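Local coordinates for lipid binding hydrolase (Escherichia coli, PDB 2IF6), which is of uncertain function but belongs to the permuted papain-like amidase family (C92) and is probably a hydrolase, at residues P5-I10 against L37-K42; I11-R16 against K59-H64; Y70-V75 against T175-E180; Q132-F137 against K154-E159. All blocks are in the same frame, centred on the assembly; numbering follows the deposited sequence.

Contact 1. Residues P5-I10 against L37-K42; sequences PQTGDI and LVMRNK
The carbonyl oxygen of Leu-37 is gripped twice from the opposing loop: Gly-8 N donates to it at 2.8 Å, and Thr-7 CA adds a C-H contact at 3.4 Å. The same residue gives its own amide away, Leu-37 N reaching Asp-9 O at 2.7 Å in a nearly straight bond (174° at the hydrogen). Two residues further along the strand, at Met-39, a side chain takes over the pairing. Thr-7 turns OG1 beside its own backbone N (chi1 -67°), where it accepts Met-39 N at 3.0 Å; the two side chains slide past each other in opposite directions, Met-39 CG lying beside the hydroxyl. The methionine bends at chi2, which sets SD 3.9 Å from Pro-5 CB, and again at chi3, which keeps CE beside the same proline. Pro-5 CB also meets Leu-37 CD1, at 4.0 Å, and so touches both inward-pointing side chains of the strand. The loop has its own brace: Asp-9 OD2 receives Gln-6 N from above the carboxylate plane, and it is shared with Trp-3 NE1, while OD1 forms a salt bridge to Arg-74. Asp-9 N returns to Gln-6 O at 3.0 Å. With Gly-8 in its third position at a positive phi of 98°, this is a type II beta turn, leading into strand 10-13 beside its antiparallel neighbour 33-40.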
loop_
_atom_site.group_PDB
_atom_site.type_symbol
_atom_site.label_atom_id
_atom_site.label_comp_id
_atom_site.label_asym_id
_atom_site.label_seq_id
_atom_site.Cartn_x
_atom_site.Cartn_y
_atom_site.Cartn_z
ATOM N N PRO A 5 3.226 15.463 -8.805
ATOM C CA PRO A 5 3.296 14.012 -8.794
ATOM C C PRO A 5 4.418 13.488 -9.670
ATOM O O PRO A 5 4.670 14.037 -10.777
ATOM C CB PRO A 5 1.913 13.571 -9.333
ATOM C CG PRO A 5 0.989 14.712 -8.881
ATOM C CD PRO A 5 1.851 15.950 -9.067
ATOM N N GLN A 6 5.121 12.494 -9.150
ATOM C CA GLN A 6 6.178 11.800 -9.901
ATOM C C GLN A 6 5.998 10.306 -9.762
ATOM O O GLN A 6 5.575 9.823 -8.710
ATOM C CB GLN A 6 7.581 12.216 -9.408
ATOM C CG GLN A 6 7.924 13.678 -9.693
ATOM C CD GLN A 6 9.179 14.182 -8.962
ATOM O OE1 GLN A 6 9.898 13.425 -8.366
ATOM N NE2 GLN A 6 9.420 15.485 -9.019
ATOM N N THR A 7 6.367 9.573 -10.811
ATOM C CA THR A 7 6.292 8.124 -10.803
ATOM C C THR A 7 7.114 7.577 -9.632
ATOM O O THR A 7 8.280 8.002 -9.408
ATOM C CB THR A 7 6.861 7.532 -12.108
ATOM O OG1 THR A 7 6.008 7.903 -13.209
ATOM C CG2 THR A 7 6.929 6.003 -11.984
ATOM N N GLY A 8 6.525 6.643 -8.896
ATOM C CA GLY A 8 7.143 6.153 -7.684
ATOM C C GLY A 8 6.653 6.753 -6.366
ATOM O O GLY A 8 6.881 6.129 -5.333
ATOM N N ASP A 9 6.021 7.942 -6.371
ATOM C CA ASP A 9 5.501 8.532 -5.126
ATOM C C ASP A 9 4.505 7.542 -4.521
ATOM O O ASP A 9 3.688 6.945 -5.252
ATOM C CB ASP A 9 4.770 9.883 -5.352
ATOM C CG ASP A 9 5.693 10.988 -5.790
ATOM O OD1 ASP A 9 6.962 10.791 -5.808
ATOM O OD2 ASP A 9 5.144 12.059 -6.134
ATOM N N ILE A 10 4.604 7.321 -3.226
ATOM C CA ILE A 10 3.731 6.337 -2.588
ATOM C C ILE A 10 2.677 7.104 -1.838
ATOM O O ILE A 10 3.005 7.973 -1.035
ATOM C CB ILE A 10 4.523 5.403 -1.652
ATOM C CG1 ILE A 10 5.706 4.774 -2.431
ATOM C CG2 ILE A 10 3.587 4.310 -1.083
ATOM C CD1 ILE A 10 6.751 4.011 -1.538
ATOM N N LEU A 37 2.262 6.146 -7.461
ATOM C CA LEU A 37 2.004 7.033 -8.601
ATOM C C LEU A 37 2.740 6.476 -9.832
ATOM O O LEU A 37 3.878 6.015 -9.716
ATOM C CB LEU A 37 2.464 8.462 -8.310
ATOM C CG LEU A 37 1.524 9.483 -7.631
ATOM C CD1 LEU A 37 0.429 9.889 -8.580
ATOM C CD2 LEU A 37 0.962 8.933 -6.314
ATOM N N VAL A 38 2.045 6.469 -10.981
ATOM C CA VAL A 38 2.683 6.233 -12.292
ATOM C C VAL A 38 2.167 7.336 -13.238
ATOM O O VAL A 38 0.939 7.488 -13.417
ATOM C CB VAL A 38 2.430 4.828 -12.870
ATOM C CG1 VAL A 38 3.049 4.701 -14.271
ATOM C CG2 VAL A 38 3.027 3.778 -11.983
ATOM N N MET A 39 3.090 8.134 -13.773
ATOM C CA MET A 39 2.764 9.132 -14.785
ATOM C C MET A 39 2.649 8.437 -16.137
ATOM O O MET A 39 3.589 7.806 -16.626
ATOM C CB MET A 39 3.776 10.292 -14.806
ATOM C CG MET A 39 4.066 10.884 -13.431
ATOM S SD MET A 39 2.615 11.396 -12.450
ATOM C CE MET A 39 2.100 12.791 -13.395
ATOM N N ARG A 40 1.456 8.489 -16.713
ATOM C CA ARG A 40 1.214 7.869 -18.012
ATOM C C ARG A 40 0.835 8.981 -18.969
ATOM O O ARG A 40 -0.128 9.707 -18.734
ATOM C CB ARG A 40 0.106 6.841 -17.918
ATOM C CG ARG A 40 0.356 5.737 -16.894
ATOM C CD ARG A 40 -0.931 4.933 -16.725
ATOM N NE ARG A 40 -1.158 3.956 -17.786
ATOM C CZ ARG A 40 -2.360 3.480 -18.120
ATOM N NH1 ARG A 40 -3.460 3.901 -17.494
ATOM N NH2 ARG A 40 -2.485 2.589 -19.075
ATOM N N ASN A 41 1.641 9.177 -20.010
ATOM C CA ASN A 41 1.495 10.356 -20.884
ATOM C C ASN A 41 1.386 11.635 -20.058
ATOM O O ASN A 41 0.561 12.507 -20.328
ATOM C CB ASN A 41 0.295 10.182 -21.836
ATOM C CG ASN A 41 0.300 11.160 -23.011
ATOM O OD1 ASN A 41 -0.435 10.966 -23.980
ATOM N ND2 ASN A 41 1.093 12.227 -22.921
ATOM N N LYS A 42 2.222 11.737 -19.017
ATOM C CA LYS A 42 2.340 12.929 -18.173
ATOM C C LYS A 42 1.104 13.201 -17.286
ATOM O O LYS A 42 0.969 14.290 -16.734
ATOM C CB LYS A 42 2.683 14.202 -18.983
ATOM C CG LYS A 42 3.851 14.061 -19.966
ATOM C CD LYS A 42 5.168 14.286 -19.288
ATOM C CE LYS A 42 6.327 13.927 -20.235
ATOM N NZ LYS A 42 7.586 13.934 -19.469
#

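Contact 2. Residues I11-R16 against K59-H64; sequences IFQISR and KQWIAH
Trp-61 lies between Ile-11 and Gln-13, two residues on one side of strand 11-13 that meet its two faces. Ile-11 CG2 sits over the six-membered ring, 3.9 Å from the centroid and 17° off the normal, a CH-pi contact, and its CG1 comes to 3.4 Å from Trp-61 CZ3. On the opposite face the Gln-13 amide is stacked at 14° to the indole, with NE2 3.3 Å from CZ3, offset toward the rim. Gln-13 reaches there because CG takes the crowded position between its backbone N and carbonyl carbon (chi1 71°), the chain beyond being extended. NE2 also donates to the oxygen of the stacked residue's own backbone, Trp-61 O, at 2.9 Å. Two waters complete the fixing: one links NE2 to Ile-62 O, the other links OE1 to Trp-61 O, so both ends of the amide are held and its rotation is defined. Further out, Arg-16 NE binds His-64 O at 2.9 Å; this oxygen lies in the guanidinium plane, although the donor stands above the carbonyl plane. Arg-16 NH2 adds a weak bond to Ala-63 O at 3.1 Å. Beyond the two segments, the Trp-61 ring also meets that of His-33, and its NE1 makes a weak bond to Glu-48, two residues of a possible Cys-His-Glu triad. If that triad is real, the indole would probably be a second-shell group that helps position both.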
loop_
_atom_site.group_PDB
_atom_site.type_symbol
_atom_site.label_atom_id
_atom_site.label_comp_id
_atom_site.label_asym_id
_atom_site.label_seq_id
_atom_site.Cartn_x
_atom_site.Cartn_y
_atom_site.Cartn_z
ATOM N N ILE A 11 1.413 6.771 -2.085
ATOM C CA ILE A 11 0.318 7.563 -1.561
ATOM C C ILE A 11 -0.532 6.704 -0.610
ATOM O O ILE A 11 -0.714 5.515 -0.873
ATOM C CB ILE A 11 -0.514 8.188 -2.732
ATOM C CG1 ILE A 11 -1.567 9.180 -2.195
ATOM C CG2 ILE A 11 -1.088 7.114 -3.646
ATOM C CD1 ILE A 11 -2.123 10.141 -3.212
ATOM N N PHE A 12 -1.058 7.310 0.461
ATOM C CA PHE A 12 -1.733 6.552 1.530
ATOM C C PHE A 12 -3.073 7.241 1.801
ATOM O O PHE A 12 -3.187 8.468 1.656
ATOM C CB PHE A 12 -0.876 6.563 2.809
ATOM C CG PHE A 12 0.509 5.958 2.642
ATOM C CD1 PHE A 12 0.756 4.676 3.074
ATOM C CD2 PHE A 12 1.565 6.687 2.070
ATOM C CE1 PHE A 12 2.020 4.097 2.906
ATOM C CE2 PHE A 12 2.865 6.075 1.916
ATOM C CZ PHE A 12 3.054 4.830 2.365
ATOM N N GLN A 13 -4.076 6.456 2.192
ATOM C CA GLN A 13 -5.374 6.987 2.508
ATOM C C GLN A 13 -6.045 6.057 3.516
ATOM O O GLN A 13 -5.539 4.968 3.804
ATOM C CB GLN A 13 -6.230 7.098 1.224
ATOM C CG GLN A 13 -6.675 5.738 0.662
ATOM C CD GLN A 13 -7.499 5.800 -0.617
ATOM O OE1 GLN A 13 -7.954 4.762 -1.059
ATOM N NE2 GLN A 13 -7.710 6.992 -1.199
ATOM N N ILE A 14 -7.205 6.496 3.988
ATOM C CA ILE A 14 -8.084 5.689 4.818
ATOM C C ILE A 14 -9.111 5.049 3.902
ATOM O O ILE A 14 -9.980 5.738 3.318
ATOM C CB ILE A 14 -8.872 6.553 5.839
ATOM C CG1 ILE A 14 -7.945 7.440 6.683
ATOM C CG2 ILE A 14 -9.734 5.655 6.733
ATOM C CD1 ILE A 14 -8.745 8.451 7.505
ATOM N N SER A 15 -9.009 3.737 3.765
ATOM C CA SER A 15 -9.997 2.942 3.027
ATOM C C SER A 15 -11.417 3.076 3.653
ATOM O O SER A 15 -11.555 3.200 4.880
ATOM C CB SER A 15 -9.567 1.475 3.038
ATOM O OG SER A 15 -10.604 0.650 2.549
ATOM N N ARG A 16 -12.442 3.053 2.805
ATOM C CA ARG A 16 -13.845 2.989 3.262
ATOM C C ARG A 16 -14.387 1.540 3.351
ATOM O O ARG A 16 -15.553 1.325 3.711
ATOM C CB ARG A 16 -14.748 3.788 2.343
ATOM C CG ARG A 16 -14.550 5.294 2.355
ATOM C CD ARG A 16 -15.384 5.860 1.223
ATOM N NE ARG A 16 -14.884 7.148 0.765
ATOM C CZ ARG A 16 -15.513 8.312 0.935
ATOM N NH1 ARG A 16 -16.698 8.354 1.540
ATOM N NH2 ARG A 16 -14.958 9.440 0.484
ATOM N N LYS A 59 -7.334 11.716 -9.346
ATOM C CA LYS A 59 -8.459 12.433 -8.778
ATOM C C LYS A 59 -9.452 11.432 -8.208
ATOM O O LYS A 59 -9.907 11.596 -7.081
ATOM C CB LYS A 59 -9.122 13.364 -9.810
ATOM C CG LYS A 59 -10.355 14.070 -9.237
ATOM C CD LYS A 59 -11.104 14.904 -10.306
ATOM C CE LYS A 59 -12.518 15.258 -9.794
ATOM N NZ LYS A 59 -13.338 14.013 -9.708
ATOM N N GLN A 60 -9.745 10.373 -8.964
ATOM C CA GLN A 60 -10.696 9.348 -8.516
ATOM C C GLN A 60 -10.146 8.556 -7.288
ATOM O O GLN A 60 -10.877 8.258 -6.318
ATOM C CB GLN A 60 -11.046 8.438 -9.696
ATOM C CG GLN A 60 -11.683 7.092 -9.381
ATOM C CD GLN A 60 -11.724 6.183 -10.621
ATOM O OE1 GLN A 60 -11.889 6.672 -11.754
ATOM N NE2 GLN A 60 -11.542 4.870 -10.414
ATOM N N TRP A 61 -8.866 8.206 -7.341
ATOM C CA TRP A 61 -8.230 7.537 -6.197
ATOM C C TRP A 61 -8.384 8.314 -4.882
ATOM O O TRP A 61 -8.719 7.749 -3.858
ATOM C CB TRP A 61 -6.746 7.296 -6.484
ATOM C CG TRP A 61 -6.145 6.336 -5.515
ATOM C CD1 TRP A 61 -6.102 4.972 -5.631
ATOM C CD2 TRP A 61 -5.550 6.658 -4.243
ATOM N NE1 TRP A 61 -5.479 4.421 -4.518
ATOM C CE2 TRP A 61 -5.114 5.444 -3.670
ATOM C CE3 TRP A 61 -5.332 7.859 -3.546
ATOM C CZ2 TRP A 61 -4.490 5.397 -2.429
ATOM C CZ3 TRP A 61 -4.682 7.814 -2.328
ATOM C CH2 TRP A 61 -4.281 6.580 -1.776
ATOM N N ILE A 62 -8.129 9.621 -4.914
ATOM C CA ILE A 62 -8.148 10.425 -3.694
ATOM C C ILE A 62 -9.574 10.548 -3.140
ATOM O O ILE A 62 -9.782 10.548 -1.910
ATOM C CB ILE A 62 -7.605 11.838 -3.952
ATOM C CG1 ILE A 62 -6.094 11.769 -4.226
ATOM C CG2 ILE A 62 -7.969 12.789 -2.754
ATOM C CD1 ILE A 62 -5.469 13.099 -4.701
ATOM N N ALA A 63 -10.529 10.671 -4.062
ATOM C CA ALA A 63 -11.961 10.864 -3.747
ATOM C C ALA A 63 -12.496 9.639 -3.015
ATOM O O ALA A 63 -13.410 9.733 -2.208
ATOM C CB ALA A 63 -12.753 11.087 -5.057
ATOM N N HIS A 64 -11.921 8.484 -3.309
ATOM C CA HIS A 64 -12.333 7.235 -2.673
ATOM C C HIS A 64 -11.869 7.108 -1.205
ATOM O O HIS A 64 -12.392 6.286 -0.450
ATOM C CB HIS A 64 -11.852 6.036 -3.495
ATOM C CG HIS A 64 -12.760 5.671 -4.632
ATOM N ND1 HIS A 64 -12.287 5.298 -5.872
ATOM C CD2 HIS A 64 -14.111 5.598 -4.710
ATOM C CE1 HIS A 64 -13.306 5.022 -6.667
ATOM N NE2 HIS A 64 -14.424 5.198 -5.987
HETATM O O HOH W 1 -7.498 9.871 -0.351
HETATM O O HOH W 2 -8.857 4.865 -3.493
HETATM O O HOH W 3 -11.971 3.575 -0.016
#

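Contact 3. Residues Y70-V75 against T175-E180; sequences YVVRRV and TTVAKE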
loop_
_atom_site.group_PDB
_atom_site.type_symbol
_atom_site.label_atom_id
_atom_site.label_comp_id
_atom_site.label_asym_id
_atom_site.label_seq_id
_atom_site.Cartn_x
_atom_site.Cartn_y
_atom_site.Cartn_z
ATOM N N TYR A 70 -5.170 12.314 2.328
ATOM C CA TYR A 70 -4.076 11.533 1.761
ATOM C C TYR A 70 -2.750 12.154 2.183
ATOM O O TYR A 70 -2.675 13.345 2.558
ATOM C CB TYR A 70 -4.184 11.410 0.206
ATOM C CG TYR A 70 -3.906 12.697 -0.553
ATOM C CD1 TYR A 70 -2.615 13.012 -0.995
ATOM C CD2 TYR A 70 -4.942 13.614 -0.817
ATOM C CE1 TYR A 70 -2.361 14.202 -1.674
ATOM C CE2 TYR A 70 -4.712 14.805 -1.509
ATOM C CZ TYR A 70 -3.417 15.099 -1.926
ATOM O OH TYR A 70 -3.189 16.281 -2.603
ATOM N N VAL A 71 -1.712 11.338 2.116
ATOM C CA VAL A 71 -0.338 11.805 2.345
ATOM C C VAL A 71 0.508 11.066 1.340
ATOM O O VAL A 71 0.188 9.910 0.973
ATOM C CB VAL A 71 0.145 11.522 3.788
ATOM C CG1 VAL A 71 0.007 10.058 4.137
ATOM C CG2 VAL A 71 1.614 11.984 3.984
ATOM N N VAL A 72 1.565 11.726 0.865
ATOM C CA VAL A 72 2.412 11.164 -0.177
ATOM C C VAL A 72 3.844 11.098 0.312
ATOM O O VAL A 72 4.358 12.091 0.812
ATOM C CB VAL A 72 2.365 12.038 -1.459
ATOM C CG1 VAL A 72 3.240 11.416 -2.521
ATOM C CG2 VAL A 72 0.901 12.157 -1.989
ATOM N N ARG A 73 4.494 9.944 0.143
ATOM C CA ARG A 73 5.912 9.811 0.477
ATOM C C ARG A 73 6.731 9.634 -0.803
ATOM O O ARG A 73 6.249 9.072 -1.793
ATOM C CB ARG A 73 6.131 8.611 1.392
ATOM C CG ARG A 73 5.332 8.709 2.693
ATOM C CD ARG A 73 6.086 9.533 3.723
ATOM N NE ARG A 73 6.940 8.725 4.577
ATOM C CZ ARG A 73 7.639 9.226 5.591
ATOM N NH1 ARG A 73 7.574 10.535 5.870
ATOM N NH2 ARG A 73 8.414 8.426 6.317
ATOM N N ARG A 74 7.959 10.119 -0.789
ATOM C CA ARG A 74 8.854 9.957 -1.942
ATOM C C ARG A 74 10.255 9.648 -1.479
ATOM O O ARG A 74 10.680 10.114 -0.416
ATOM C CB ARG A 74 8.861 11.276 -2.762
ATOM C CG ARG A 74 9.947 11.315 -3.878
ATOM C CD ARG A 74 9.936 12.646 -4.661
ATOM N NE ARG A 74 8.599 12.936 -5.194
ATOM C CZ ARG A 74 8.193 14.134 -5.599
ATOM N NH1 ARG A 74 9.057 15.165 -5.570
ATOM N NH2 ARG A 74 6.951 14.289 -6.077
ATOM N N VAL A 75 11.029 8.920 -2.294
ATOM C CA VAL A 75 12.395 8.687 -1.881
ATOM C C VAL A 75 13.092 10.039 -1.743
ATOM O O VAL A 75 12.990 10.876 -2.630
ATOM C CB VAL A 75 13.133 7.758 -2.878
ATOM C CG1 VAL A 75 14.641 7.768 -2.584
ATOM C CG2 VAL A 75 12.512 6.328 -2.805
ATOM N N THR A 175 10.580 10.551 2.426
ATOM C CA THR A 175 10.243 11.808 3.043
ATOM C C THR A 175 8.830 12.175 2.592
ATOM O O THR A 175 8.403 11.725 1.527
ATOM C CB THR A 175 11.267 12.928 2.584
ATOM O OG1 THR A 175 11.039 14.101 3.343
ATOM C CG2 THR A 175 11.105 13.285 1.103
ATOM N N THR A 176 8.132 13.027 3.327
ATOM C CA THR A 176 6.793 13.418 2.906
ATOM C C THR A 176 6.813 14.594 1.919
ATOM O O THR A 176 7.402 15.637 2.213
ATOM C CB THR A 176 5.950 13.837 4.102
ATOM O OG1 THR A 176 5.876 12.778 5.053
ATOM C CG2 THR A 176 4.574 14.271 3.654
ATOM N N VAL A 177 6.119 14.456 0.794
ATOM C CA VAL A 177 6.119 15.485 -0.269
ATOM C C VAL A 177 4.710 16.079 -0.507
ATOM O O VAL A 177 4.556 17.057 -1.239
ATOM C CB VAL A 177 6.704 14.944 -1.595
ATOM C CG1 VAL A 177 8.187 14.548 -1.420
ATOM C CG2 VAL A 177 5.859 13.777 -2.137
ATOM N N ALA A 178 3.680 15.490 0.116
ATOM C CA ALA A 178 2.326 16.061 0.017
ATOM C C ALA A 178 1.499 15.571 1.164
ATOM O O ALA A 178 1.654 14.420 1.593
ATOM C CB ALA A 178 1.664 15.681 -1.268
ATOM N N LYS A 179 0.628 16.437 1.681
ATOM C CA LYS A 179 -0.197 16.040 2.799
ATOM C C LYS A 179 -1.437 16.839 2.803
ATOM O O LYS A 179 -1.383 18.074 2.937
ATOM C CB LYS A 179 0.515 16.246 4.124
ATOM C CG LYS A 179 0.166 15.170 5.092
ATOM C CD LYS A 179 0.148 15.653 6.494
ATOM C CE LYS A 179 1.466 16.214 6.906
ATOM N NZ LYS A 179 1.174 16.888 8.178
ATOM N N GLU A 180 -2.567 16.162 2.659
ATOM C CA GLU A 180 -3.863 16.802 2.946
ATOM C C GLU A 180 -4.512 15.926 3.988
ATOM O O GLU A 180 -5.288 15.042 3.659
ATOM C CB GLU A 180 -4.751 16.870 1.711
ATOM C CG GLU A 180 -4.173 17.728 0.581
ATOM C CD GLU A 180 -4.431 19.198 0.799
ATOM O OE1 GLU A 180 -5.405 19.527 1.519
ATOM O OE2 GLU A 180 -3.665 20.020 0.239
#
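Val-72 faces two residues at once, Val-177 and Ala-178, the signature of a classic beta bulge in this antiparallel strand pair. Val-72 CG1 meets Val-177 CG2 at 3.5 Å with the two side chains crossing obliquely, whereas Val-72 CG2 lies 3.7 Å from Ala-178 CB. The backbone confirms the split: Val-72 N binds Ala-178 O (2.8 Å), but Val-72 O accepts from Val-177 N (2.9 Å). Val-177 also crosses Arg-74 at about a right angle, CG1 touching Arg-74 CB at 3.6 Å and CG2 lying over one guanidinium face, while Arg-74 NE is held by Asp-9. At the far end Tyr-70 and Glu-180 run side by side, pointing the same way, with ring and carboxylate planes 37° apart and Tyr-70 CE2 3.6 Å from Glu-180 CG. On the other face of the sheet, Arg-73 folds back at chi2 and chi3. Its NH2 is bonded to Phe-169 O, and its NH1 donates to Thr-176 OG1 at 2.9 Å, the hydroxyl oxygen lying 8° out of the guanidinium plane.

Contact 4. Residues Q132-F137 against K154-E159; sequences QKLKEF and KNIPLE
Lys-135 and Lys-133 converge on Glu-159 through different first torsions: CG of Lys-135 stands between its backbone N and carbonyl carbon (chi1 69°), CG of Lys-133 beside the backbone N (chi1 -77°), and both chains run extended to NZ. Glu-159 meets them by bending at chi2 (-70°). Lys-135 NZ takes the syn lone pair of Glu-159 OE2 at 2.8 Å and adds a weak bond to OE1, while Lys-133 NZ reaches OE1 at 3.0 Å, nearly along its C-O axis. One carboxylate thus bridges two ammonium groups, a salt-bridge network at the surface that probably offsets their mutual repulsion. It ties both the short strand 132-133 and the 3-10 turn 134-136 to the loop that follows helix 142-152. Beside the charged groups, Lys-135 N binds Leu-158 O at 2.9 Å. Leu-134 points toward the loop: its CD2 lies 3.6 Å from Ile-156 CG2, the side chains crossing at about a right angle, and 4.0 Å from Pro-157 CD, at the centre of an inverse gamma turn.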
loop_
_atom_site.group_PDB
_atom_site.type_symbol
_atom_site.label_atom_id
_atom_site.label_comp_id
_atom_site.label_asym_id
_atom_site.label_seq_id
_atom_site.Cartn_x
_atom_site.Cartn_y
_atom_site.Cartn_z
ATOM N N GLN A 132 7.170 -8.233 8.819
ATOM C CA GLN A 132 7.065 -8.995 10.057
ATOM C C GLN A 132 5.962 -10.060 9.915
ATOM O O GLN A 132 5.282 -10.126 8.886
ATOM C CB GLN A 132 6.870 -8.093 11.285
ATOM C CG GLN A 132 5.517 -7.456 11.409
ATOM C CD GLN A 132 5.302 -6.638 12.705
ATOM O OE1 GLN A 132 6.250 -6.184 13.365
ATOM N NE2 GLN A 132 4.042 -6.469 13.074
ATOM N N LYS A 133 5.836 -10.922 10.912
ATOM C CA LYS A 133 4.831 -12.012 10.822
ATOM C C LYS A 133 3.468 -11.494 11.221
ATOM O O LYS A 133 3.358 -10.573 12.024
ATOM C CB LYS A 133 5.237 -13.182 11.710
ATOM C CG LYS A 133 6.333 -14.054 11.125
ATOM C CD LYS A 133 6.805 -15.046 12.159
ATOM C CE LYS A 133 7.735 -16.036 11.510
ATOM N NZ LYS A 133 8.278 -17.007 12.486
ATOM N N LEU A 134 2.415 -12.099 10.671
ATOM C CA LEU A 134 1.060 -11.690 11.021
ATOM C C LEU A 134 0.830 -11.674 12.535
ATOM O O LEU A 134 0.200 -10.759 13.055
ATOM C CB LEU A 134 0.005 -12.572 10.326
ATOM C CG LEU A 134 -1.442 -12.262 10.734
ATOM C CD1 LEU A 134 -1.832 -10.918 10.150
ATOM C CD2 LEU A 134 -2.387 -13.381 10.291
ATOM N N LYS A 135 1.352 -12.680 13.236
ATOM C CA LYS A 135 1.157 -12.762 14.693
ATOM C C LYS A 135 1.808 -11.619 15.471
ATOM O O LYS A 135 1.462 -11.403 16.631
ATOM C CB LYS A 135 1.646 -14.115 15.242
ATOM C CG LYS A 135 3.129 -14.316 15.189
ATOM C CD LYS A 135 3.489 -15.784 15.483
ATOM C CE LYS A 135 4.959 -15.935 15.641
ATOM N NZ LYS A 135 5.387 -17.359 15.858
ATOM N N GLU A 136 2.744 -10.908 14.838
ATOM C CA GLU A 136 3.484 -9.796 15.473
ATOM C C GLU A 136 2.738 -8.450 15.441
ATOM O O GLU A 136 3.120 -7.465 16.117
ATOM C CB GLU A 136 4.924 -9.743 14.892
ATOM C CG GLU A 136 5.675 -11.002 15.313
ATOM C CD GLU A 136 6.951 -11.299 14.536
ATOM O OE1 GLU A 136 7.729 -12.168 15.021
ATOM O OE2 GLU A 136 7.187 -10.677 13.471
ATOM N N PHE A 137 1.644 -8.411 14.693
ATOM C CA PHE A 137 0.780 -7.238 14.712
ATOM C C PHE A 137 0.009 -7.251 16.006
ATOM O O PHE A 137 0.188 -8.185 16.815
ATOM C CB PHE A 137 -0.077 -7.181 13.441
ATOM C CG PHE A 137 0.738 -6.871 12.215
ATOM C CD1 PHE A 137 1.010 -5.560 11.862
ATOM C CD2 PHE A 137 1.304 -7.894 11.461
ATOM C CE1 PHE A 137 1.797 -5.267 10.733
ATOM C CE2 PHE A 137 2.092 -7.609 10.334
ATOM C CZ PHE A 137 2.337 -6.308 9.970
ATOM N N LYS A 154 -10.761 -20.496 12.028
ATOM C CA LYS A 154 -9.684 -20.887 12.949
ATOM C C LYS A 154 -8.326 -20.965 12.246
ATOM O O LYS A 154 -7.295 -21.004 12.914
ATOM C CB LYS A 154 -9.975 -22.237 13.642
ATOM C CG LYS A 154 -11.138 -22.213 14.596
ATOM C CD LYS A 154 -11.287 -23.590 15.244
ATOM C CE LYS A 154 -12.444 -23.627 16.221
ATOM N NZ LYS A 154 -12.974 -25.037 16.388
ATOM N N ASN A 155 -8.322 -20.968 10.913
ATOM C CA ASN A 155 -7.089 -21.110 10.156
ATOM C C ASN A 155 -6.400 -19.756 9.889
ATOM O O ASN A 155 -6.212 -19.354 8.746
ATOM C CB ASN A 155 -7.343 -21.872 8.846
ATOM C CG ASN A 155 -7.328 -23.397 9.036
ATOM O OD1 ASN A 155 -7.247 -23.899 10.169
ATOM N ND2 ASN A 155 -7.420 -24.148 7.915
ATOM N N ILE A 156 -6.055 -19.050 10.962
ATOM C CA ILE A 156 -5.325 -17.785 10.832
ATOM C C ILE A 156 -3.859 -18.060 10.455
ATOM O O ILE A 156 -3.175 -18.871 11.107
ATOM C CB ILE A 156 -5.469 -16.926 12.112
ATOM C CG1 ILE A 156 -6.949 -16.602 12.361
ATOM C CG2 ILE A 156 -4.673 -15.621 11.983
ATOM C CD1 ILE A 156 -7.238 -16.156 13.794
ATOM N N PRO A 157 -3.362 -17.432 9.368
ATOM C CA PRO A 157 -1.955 -17.686 9.000
ATOM C C PRO A 157 -0.992 -16.813 9.824
ATOM O O PRO A 157 -0.394 -15.852 9.306
ATOM C CB PRO A 157 -1.902 -17.314 7.526
ATOM C CG PRO A 157 -2.989 -16.310 7.341
ATOM C CD PRO A 157 -4.019 -16.501 8.439
ATOM N N LEU A 158 -0.820 -17.199 11.083
ATOM C CA LEU A 158 -0.030 -16.455 12.064
ATOM C C LEU A 158 1.425 -16.261 11.697
ATOM O O LEU A 158 2.012 -15.265 12.118
ATOM C CB LEU A 158 -0.128 -17.116 13.436
ATOM C CG LEU A 158 -1.487 -16.992 14.156
ATOM C CD1 LEU A 158 -1.482 -17.711 15.505
ATOM C CD2 LEU A 158 -1.891 -15.547 14.348
ATOM N N GLU A 159 2.001 -17.194 10.936
ATOM C CA GLU A 159 3.419 -17.141 10.576
ATOM C C GLU A 159 3.690 -16.464 9.243
ATOM O O GLU A 159 4.851 -16.345 8.844
ATOM C CB GLU A 159 4.038 -18.533 10.552
ATOM C CG GLU A 159 3.734 -19.367 11.789
ATOM C CD GLU A 159 4.453 -18.864 13.042
ATOM O OE1 GLU A 159 5.572 -18.286 12.932
ATOM O OE2 GLU A 159 3.899 -19.068 14.153
#

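Contacts 1, 2 and 3 share the six-stranded antiparallel sheet, whereas contact 4 lies apart, its centre 27 to 33 Å from theirs and its nearest atoms at least about 12 Å away. Contact 1 is buried, contact 2 partly so, and contacts 3 and 4 are at the surface. Strand 10-13 runs between the strands of contacts 1 and 3: Phe-12 N lies 2.9 Å from Val-71 O, probably a hydrogen bond, and Ile-11 CG2 packs 3.8 Å from Leu-37 CD2. Chemistry follows place: backbone bonds and one hydroxyl in contact 1, amide-indole stacking with waters in contact 2, strand pairing in contact 3, and ion pairs in contact 4.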